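Local coordinates for protein deoxyribose-phosphate aldolase (Toxoplasma gondii, PDB 4EIV) that is an aldolase of the DeoC family, built as a TIM barrel of eight parallel strands ringed by helices, at residues A[118-123]-A[154-159]; A[182-187]-A[233-238]. All blocks are in the same frame, centred on the assembly; numbering follows the deposited sequence. Where two conformers were deposited one is given.

Contact 1: A[118-123]-A[154-159]; sequences ECLIDW and KVVLSG
G159 N sits over one face of the W123 indole, offset toward the rim where CD1 (3.7 Å from G159 N) and NE1 lie. W123 NE1 in turn is 3.7 Å from G159 CA, so the loop backbone lies on the pyrrole side of the ring. A W123 chi1 of 52°, with CG between the backbone N and the carbonyl carbon, brings CG next to G159 N. Before these loops, 118-120 and 154-156 run parallel as neighbouring barrel strands: C119 N binds K154 O, V156 N binds C119 O and I121 N binds V156 O. On the face bearing E118, L120 and their partners, L120 CD1 meets V156 CG1 at 3.8 Å. On the other face, I121 CG2 presses on V155 CG1 at a tight 3.5 Å, the two chains roughly perpendicular. E118 and K154 extend next to each other inside the barrel, and K154 NZ reaches the anti lone pair of E118 OE1 at 2.8 Å. E118 OE2 is hydrogen-bonded to S61 OG, while K154 NZ is also paired with E116 and E31. With K235, which bridges E118 OE1 as well, this makes a cluster of three acids and two lysines, in which the lysines probably offset the crowding of acidic groups, E118 OE1 lying close to E31 OE1.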
ATOM      1  N   GLU A 118      19.901  13.426   0.680  0.50 24.90           N
ATOM      2  CA  GLU A 118      20.090  12.611   1.889  0.50 24.03           C
ATOM      3  C   GLU A 118      21.288  13.176   2.646  0.50 23.35           C
ATOM      4  O   GLU A 118      22.436  12.979   2.238  0.50 23.26           O
ATOM      5  CB  GLU A 118      20.255  11.152   1.495  0.50 24.26           C
ATOM      6  CG  GLU A 118      18.973  10.643   0.802  0.50 24.07           C
ATOM      7  CD  GLU A 118      19.009   9.208   0.305  0.50 24.79           C
ATOM      8  OE1 GLU A 118      17.907   8.641   0.154  0.50 25.65           O
ATOM      9  OE2 GLU A 118      20.092   8.641   0.047  0.50 25.73           O
ATOM     10  N   CYS A 119      21.014  13.849   3.771  1.00 23.43           N
ATOM     11  CA  CYS A 119      22.030  14.596   4.498  1.00 23.71           C
ATOM     12  C   CYS A 119      22.467  13.891   5.789  1.00 23.49           C
ATOM     13  O   CYS A 119      21.668  13.726   6.704  1.00 23.84           O
ATOM     14  CB  CYS A 119      21.463  15.979   4.806  1.00 24.72           C
ATOM     15  SG  CYS A 119      22.609  17.063   5.698  1.00 26.00           S
ATOM     16  N   LEU A 120      23.745  13.560   5.882  1.00 23.72           N
ATOM     17  CA  LEU A 120      24.285  12.959   7.090  1.00 23.53           C
ATOM     18  C   LEU A 120      24.560  14.059   8.111  1.00 23.60           C
ATOM     19  O   LEU A 120      25.041  15.121   7.757  1.00 25.09           O
ATOM     20  CB  LEU A 120      25.553  12.174   6.762  1.00 24.30           C
ATOM     21  CG  LEU A 120      26.288  11.394   7.853  1.00 25.12           C
ATOM     22  CD1 LEU A 120      25.360  10.348   8.505  1.00 24.94           C
ATOM     23  CD2 LEU A 120      27.536  10.730   7.311  1.00 27.36           C
ATOM     24  N   ILE A 121      24.226  13.791   9.364  1.00 23.03           N
ATOM     25  CA  ILE A 121      24.519  14.700  10.452  1.00 23.36           C
ATOM     26  C   ILE A 121      25.940  14.504  10.991  1.00 22.59           C
ATOM     27  O   ILE A 121      26.569  13.465  10.766  1.00 22.90           O
ATOM     28  CB  ILE A 121      23.491  14.553  11.626  1.00 23.17           C
ATOM     29  CG1 ILE A 121      23.580  13.180  12.298  1.00 23.69           C
ATOM     30  CG2 ILE A 121      22.076  14.838  11.137  1.00 26.28           C
ATOM     31  CD1 ILE A 121      22.847  13.100  13.663  1.00 26.12           C
ATOM     32  N   ASP A 122      26.397  15.462  11.800  1.00 23.39           N
ATOM     33  CA  ASP A 122      27.678  15.335  12.506  1.00 23.70           C
ATOM     34  C   ASP A 122      27.343  14.551  13.773  1.00 23.35           C
ATOM     35  O   ASP A 122      27.226  15.081  14.877  1.00 23.41           O
ATOM     36  CB  ASP A 122      28.261  16.726  12.813  1.00 23.64           C
ATOM     37  CG  ASP A 122      29.741  16.678  13.201  1.00 24.39           C
ATOM     38  OD1 ASP A 122      30.295  15.569  13.442  1.00 25.18           O
ATOM     39  OD2 ASP A 122      30.360  17.772  13.257  1.00 25.17           O
ATOM     40  N   TRP A 123      27.223  13.238  13.612  1.00 23.56           N
ATOM     41  CA  TRP A 123      26.756  12.366  14.689  1.00 24.48           C
ATOM     42  C   TRP A 123      27.751  12.313  15.851  1.00 24.63           C
ATOM     43  O   TRP A 123      27.363  12.122  16.998  1.00 25.13           O
ATOM     44  CB  TRP A 123      26.472  10.950  14.147  1.00 25.30           C
ATOM     45  CG  TRP A 123      27.615  10.365  13.382  1.00 29.02           C
ATOM     46  CD1 TRP A 123      27.851  10.433  12.006  1.00 29.02           C
ATOM     47  CD2 TRP A 123      28.672   9.602  13.924  1.00 31.51           C
ATOM     48  NE1 TRP A 123      28.989   9.782  11.702  1.00 33.04           N
ATOM     49  CE2 TRP A 123      29.520   9.245  12.852  1.00 30.66           C
ATOM     50  CE3 TRP A 123      29.005   9.209  15.211  1.00 31.40           C
ATOM     51  CZ2 TRP A 123      30.670   8.506  13.039  1.00 33.29           C
ATOM     52  CZ3 TRP A 123      30.145   8.441  15.401  1.00 33.55           C
ATOM     53  CH2 TRP A 123      30.969   8.116  14.322  1.00 33.81           C
ATOM     54  N   LYS A 154      15.967  13.973   3.292  1.00 24.07           N
ATOM     55  CA  LYS A 154      16.103  12.911   4.262  1.00 24.20           C
ATOM     56  C   LYS A 154      17.309  13.245   5.138  1.00 23.21           C
ATOM     57  O   LYS A 154      18.339  13.703   4.621  1.00 25.09           O
ATOM     58  CB  LYS A 154      16.344  11.582   3.594  1.00 25.05           C
ATOM     59  CG  LYS A 154      15.360  11.202   2.487  1.00 25.65           C
ATOM     60  CD  LYS A 154      15.327   9.702   2.405  1.00 27.45           C
ATOM     61  CE  LYS A 154      14.501   9.111   1.281  1.00 30.12           C
ATOM     62  NZ  LYS A 154      15.188   9.261  -0.042  1.00 31.14           N
ATOM     63  N   VAL A 155      17.171  13.089   6.452  1.00 22.85           N
ATOM     64  CA  VAL A 155      18.288  13.323   7.369  1.00 22.76           C
ATOM     65  C   VAL A 155      18.727  11.962   7.927  1.00 22.40           C
ATOM     66  O   VAL A 155      17.924  11.212   8.500  1.00 22.25           O
ATOM     67  CB  VAL A 155      17.915  14.306   8.464  1.00 23.31           C
ATOM     68  CG1 VAL A 155      19.072  14.563   9.406  1.00 22.69           C
ATOM     69  CG2 VAL A 155      17.485  15.625   7.839  1.00 24.32           C
ATOM     70  N   VAL A 156      20.008  11.657   7.743  1.00 21.75           N
ATOM     71  CA  VAL A 156      20.615  10.397   8.103  1.00 21.91           C
ATOM     72  C   VAL A 156      21.177  10.581   9.503  1.00 22.47           C
ATOM     73  O   VAL A 156      22.095  11.376   9.723  1.00 22.97           O
ATOM     74  CB  VAL A 156      21.675  10.001   7.066  1.00 22.11           C
ATOM     75  CG1 VAL A 156      22.169   8.661   7.338  1.00 22.67           C
ATOM     76  CG2 VAL A 156      21.144  10.095   5.650  1.00 24.71           C
ATOM     77  N   LEU A 157      20.679   9.776  10.443  1.00 23.16           N
ATOM     78  CA  LEU A 157      20.968   9.975  11.856  1.00 23.73           C
ATOM     79  C   LEU A 157      22.202   9.258  12.400  1.00 25.85           C
ATOM     80  O   LEU A 157      22.658   9.580  13.509  1.00 27.91           O
ATOM     81  CB  LEU A 157      19.752   9.535  12.680  1.00 24.04           C
ATOM     82  CG  LEU A 157      18.446  10.270  12.415  1.00 24.25           C
ATOM     83  CD1 LEU A 157      17.328   9.672  13.303  1.00 26.80           C
ATOM     84  CD2 LEU A 157      18.566  11.772  12.632  1.00 25.46           C
ATOM     85  N   SER A 158      22.769   8.351  11.626  0.60 25.82           N
ATOM     86  CA  SER A 158      23.909   7.562  12.074  0.60 27.23           C
ATOM     87  C   SER A 158      24.826   7.282  10.914  0.60 27.81           C
ATOM     88  O   SER A 158      24.369   7.056   9.791  0.60 26.98           O
ATOM     89  CB  SER A 158      23.426   6.246  12.705  0.60 28.03           C
ATOM     90  OG  SER A 158      24.496   5.387  13.075  0.60 31.19           O
ATOM     91  N   GLY A 159      26.123   7.282  11.208  1.00 29.28           N
ATOM     92  CA  GLY A 159      27.170   6.954  10.231  1.00 31.92           C
ATOM     93  C   GLY A 159      27.787   5.581  10.542  1.00 36.18           C
ATOM     94  O   GLY A 159      28.925   5.329  10.213  1.00 38.80           O
TER

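Contact 2: A[182-187]-A[233-238]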
ATOM      1  N   PHE A 182      12.149  13.290   6.011  1.00 25.36           N
ATOM      2  CA  PHE A 182      12.324  11.869   6.283  1.00 24.62           C
ATOM      3  C   PHE A 182      13.435  11.731   7.310  1.00 23.55           C
ATOM      4  O   PHE A 182      14.423  12.477   7.270  1.00 23.69           O
ATOM      5  CB  PHE A 182      12.810  11.100   5.034  1.00 25.14           C
ATOM      6  CG  PHE A 182      11.743  10.330   4.271  1.00 24.54           C
ATOM      7  CD1 PHE A 182      10.910  10.969   3.353  1.00 27.23           C
ATOM      8  CD2 PHE A 182      11.662   8.957   4.405  1.00 24.58           C
ATOM      9  CE1 PHE A 182       9.974  10.223   2.630  1.00 27.68           C
ATOM     10  CE2 PHE A 182      10.734   8.228   3.719  1.00 26.45           C
ATOM     11  CZ  PHE A 182       9.925   8.834   2.821  1.00 26.36           C
ATOM     12  N   LEU A 183      13.311  10.723   8.174  1.00 23.13           N
ATOM     13  CA  LEU A 183      14.384  10.294   9.067  1.00 23.14           C
ATOM     14  C   LEU A 183      14.902   8.962   8.554  1.00 23.77           C
ATOM     15  O   LEU A 183      14.142   8.013   8.386  1.00 24.22           O
ATOM     16  CB  LEU A 183      13.899  10.126  10.496  1.00 22.73           C
ATOM     17  CG  LEU A 183      13.393  11.401  11.150  1.00 24.01           C
ATOM     18  CD1 LEU A 183      12.939  11.111  12.592  1.00 26.55           C
ATOM     19  CD2 LEU A 183      14.450  12.517  11.119  1.00 25.92           C
ATOM     20  N   GLN A 184      16.193   8.928   8.238  1.00 23.11           N
ATOM     21  CA  GLN A 184      16.857   7.765   7.720  1.00 23.74           C
ATOM     22  C   GLN A 184      17.734   7.233   8.840  1.00 23.40           C
ATOM     23  O   GLN A 184      18.508   7.959   9.460  1.00 23.29           O
ATOM     24  CB  GLN A 184      17.666   8.131   6.478  1.00 23.67           C
ATOM     25  CG  GLN A 184      18.501   6.976   5.917  1.00 23.60           C
ATOM     26  CD  GLN A 184      19.133   7.290   4.561  1.00 24.65           C
ATOM     27  OE1 GLN A 184      18.606   8.083   3.784  1.00 26.86           O
ATOM     28  NE2 GLN A 184      20.277   6.679   4.299  1.00 26.21           N
ATOM     29  N   THR A 185      17.654   5.937   9.083  1.00 22.30           N
ATOM     30  CA  THR A 185      18.348   5.346  10.216  1.00 22.53           C
ATOM     31  C   THR A 185      19.857   5.493  10.184  1.00 23.08           C
ATOM     32  O   THR A 185      20.478   5.755  11.192  1.00 25.81           O
ATOM     33  CB  THR A 185      18.047   3.815  10.325  1.00 22.72           C
ATOM     34  OG1 THR A 185      18.415   3.134   9.109  1.00 23.00           O
ATOM     35  CG2 THR A 185      16.586   3.561  10.641  1.00 24.17           C
ATOM     36  N   SER A 186      20.436   5.312   9.017  1.00 23.37           N
ATOM     37  CA  SER A 186      21.886   5.022   8.929  1.00 24.03           C
ATOM     38  C   SER A 186      22.353   5.218   7.511  1.00 24.44           C
ATOM     39  O   SER A 186      21.558   5.224   6.556  1.00 24.68           O
ATOM     40  CB  SER A 186      22.161   3.581   9.413  1.00 25.03           C
ATOM     41  OG  SER A 186      21.209   2.666   8.875  1.00 24.46           O
ATOM     42  N   SER A 187      23.649   5.465   7.387  0.50 26.01           N
ATOM     43  CA  SER A 187      24.296   5.824   6.137  0.50 27.26           C
ATOM     44  C   SER A 187      24.439   4.790   5.028  0.50 28.61           C
ATOM     45  O   SER A 187      24.418   5.148   3.838  0.50 29.30           O
ATOM     46  CB  SER A 187      25.722   6.262   6.469  0.50 27.76           C
ATOM     47  OG  SER A 187      26.542   5.981   5.361  0.50 26.66           O
ATOM     48  N   GLY A 233       8.447  11.012   6.664  1.00 27.07           N
ATOM     49  CA  GLY A 233       8.663   9.614   6.464  1.00 26.44           C
ATOM     50  C   GLY A 233       9.799   9.015   7.241  1.00 24.94           C
ATOM     51  O   GLY A 233      10.608   9.708   7.876  1.00 24.25           O
ATOM     52  N   ILE A 234       9.845   7.686   7.237  0.50 24.13           N
ATOM     53  CA  ILE A 234      10.967   6.944   7.815  0.50 24.74           C
ATOM     54  C   ILE A 234      11.583   6.069   6.732  0.50 23.69           C
ATOM     55  O   ILE A 234      10.877   5.411   5.965  0.50 24.46           O
ATOM     56  CB  ILE A 234      10.582   6.067   9.031  0.50 25.49           C
ATOM     57  CG1 ILE A 234      11.833   5.489   9.694  0.50 25.98           C
ATOM     58  CG2 ILE A 234       9.704   4.924   8.615  0.50 26.82           C
ATOM     59  CD1 ILE A 234      11.535   4.706  10.941  0.50 27.65           C
ATOM     60  N   LYS A 235      12.907   6.119   6.662  1.00 22.86           N
ATOM     61  CA  LYS A 235      13.703   5.270   5.773  1.00 22.65           C
ATOM     62  C   LYS A 235      14.553   4.333   6.619  1.00 22.34           C
ATOM     63  O   LYS A 235      15.375   4.796   7.430  1.00 22.41           O
ATOM     64  CB  LYS A 235      14.592   6.087   4.836  1.00 23.20           C
ATOM     65  CG  LYS A 235      15.538   5.265   3.999  1.00 22.84           C
ATOM     66  CD  LYS A 235      16.197   6.020   2.883  1.00 24.05           C
ATOM     67  CE  LYS A 235      17.254   5.190   2.185  1.00 25.04           C
ATOM     68  NZ  LYS A 235      17.845   5.903   1.010  1.00 27.91           N
ATOM     69  N   ILE A 236      14.337   3.033   6.444  1.00 21.95           N
ATOM     70  CA  ILE A 236      15.051   1.988   7.151  1.00 22.33           C
ATOM     71  C   ILE A 236      16.170   1.530   6.226  1.00 21.85           C
ATOM     72  O   ILE A 236      15.919   0.961   5.159  1.00 23.42           O
ATOM     73  CB  ILE A 236      14.113   0.839   7.534  1.00 21.90           C
ATOM     74  CG1 ILE A 236      12.965   1.344   8.421  1.00 22.76           C
ATOM     75  CG2 ILE A 236      14.865  -0.248   8.253  1.00 23.63           C
ATOM     76  CD1 ILE A 236      11.963   0.299   8.869  1.00 24.12           C
ATOM     77  N   GLU A 237      17.396   1.898   6.593  1.00 22.93           N
ATOM     78  CA  GLU A 237      18.601   1.546   5.821  1.00 23.09           C
ATOM     79  C   GLU A 237      19.182   0.284   6.446  1.00 23.49           C
ATOM     80  O   GLU A 237      19.529   0.276   7.629  1.00 24.05           O
ATOM     81  CB  GLU A 237      19.586   2.715   5.804  1.00 23.55           C
ATOM     82  CG  GLU A 237      20.796   2.548   4.875  1.00 23.62           C
ATOM     83  CD  GLU A 237      21.857   1.617   5.409  1.00 25.81           C
ATOM     84  OE1 GLU A 237      22.301   0.774   4.613  1.00 27.06           O
ATOM     85  OE2 GLU A 237      22.234   1.738   6.607  1.00 26.12           O
ATOM     86  N   VAL A 238      19.209  -0.801   5.671  1.00 24.67           N
ATOM     87  CA  VAL A 238      19.499  -2.131   6.190  1.00 25.67           C
ATOM     88  C   VAL A 238      20.845  -2.682   5.834  1.00 27.28           C
ATOM     89  O   VAL A 238      21.136  -3.843   6.135  1.00 29.96           O
ATOM     90  CB  VAL A 238      18.397  -3.140   5.770  1.00 24.16           C
ATOM     91  CG1 VAL A 238      17.018  -2.650   6.237  1.00 25.96           C
ATOM     92  CG2 VAL A 238      18.399  -3.380   4.278  1.00 25.45           C
TER
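T185 OG1 accepts the backbone N-H of E237 at 3.0 Å, standing in for a carbonyl just past the end of strand 182-184. The hydroxyl is turned to this place by a chi1 of 57°, which holds OG1 between the backbone N and the carbonyl carbon. T185 OG1 then donates to S186 OG (2.8 Å), and S186 OG donates to E237 OE2 (2.7 Å), meeting that oxygen on its anti side. E237 OE2 is also hydrogen-bonded to H193 ND1, and E237 OE1 is bonded by G239 N. Q184 NE2 holds S186 O at 3.0 Å, with the acceptor close to the plane of the Q184 amide. Along the parallel strands, L183 N bonds G233 O, K235 N bonds L183 O and T185 N bonds K235 O. The extended chains of Q184 and K235 run alongside each other into the barrel, Q184 OE1 being 3.3 Å from K235 CD; K235 NZ forms salt bridges with E31 and E118. At the start of the pair, G233 CA stands over the centre of the F182 ring, 3.6 Å from its centroid, in a CH-pi contact, while K235 N lies at the ring edge. Each hydroxyl in the relay both accepts and donates, which should reinforce its bonds cooperatively and orient the buried E237 carboxylate.

From the N terminus, the first of these strands, 116-120, leads through helices 124-128 and 130-148 to strand 152-156, where contact 1 closes a right-handed beta-alpha-beta crossover. Helix 165-178 then carries the chain to strand 182-184, and helix 196-210 to strand 233-237, where contact 2 closes the next but one; residues 212-229 of this last crossover are not modelled. The contacts follow in series, neither nested nor crossed. Strands 152-156 and 182-184 are neighbours, so the two contacts line up four consecutive strands, and V155 O and Q184 N are probably hydrogen-bonded across the seam. Inside the barrel the E118-K235 salt bridge spans the two contacts, tying strand 116-120 to strand 233-237.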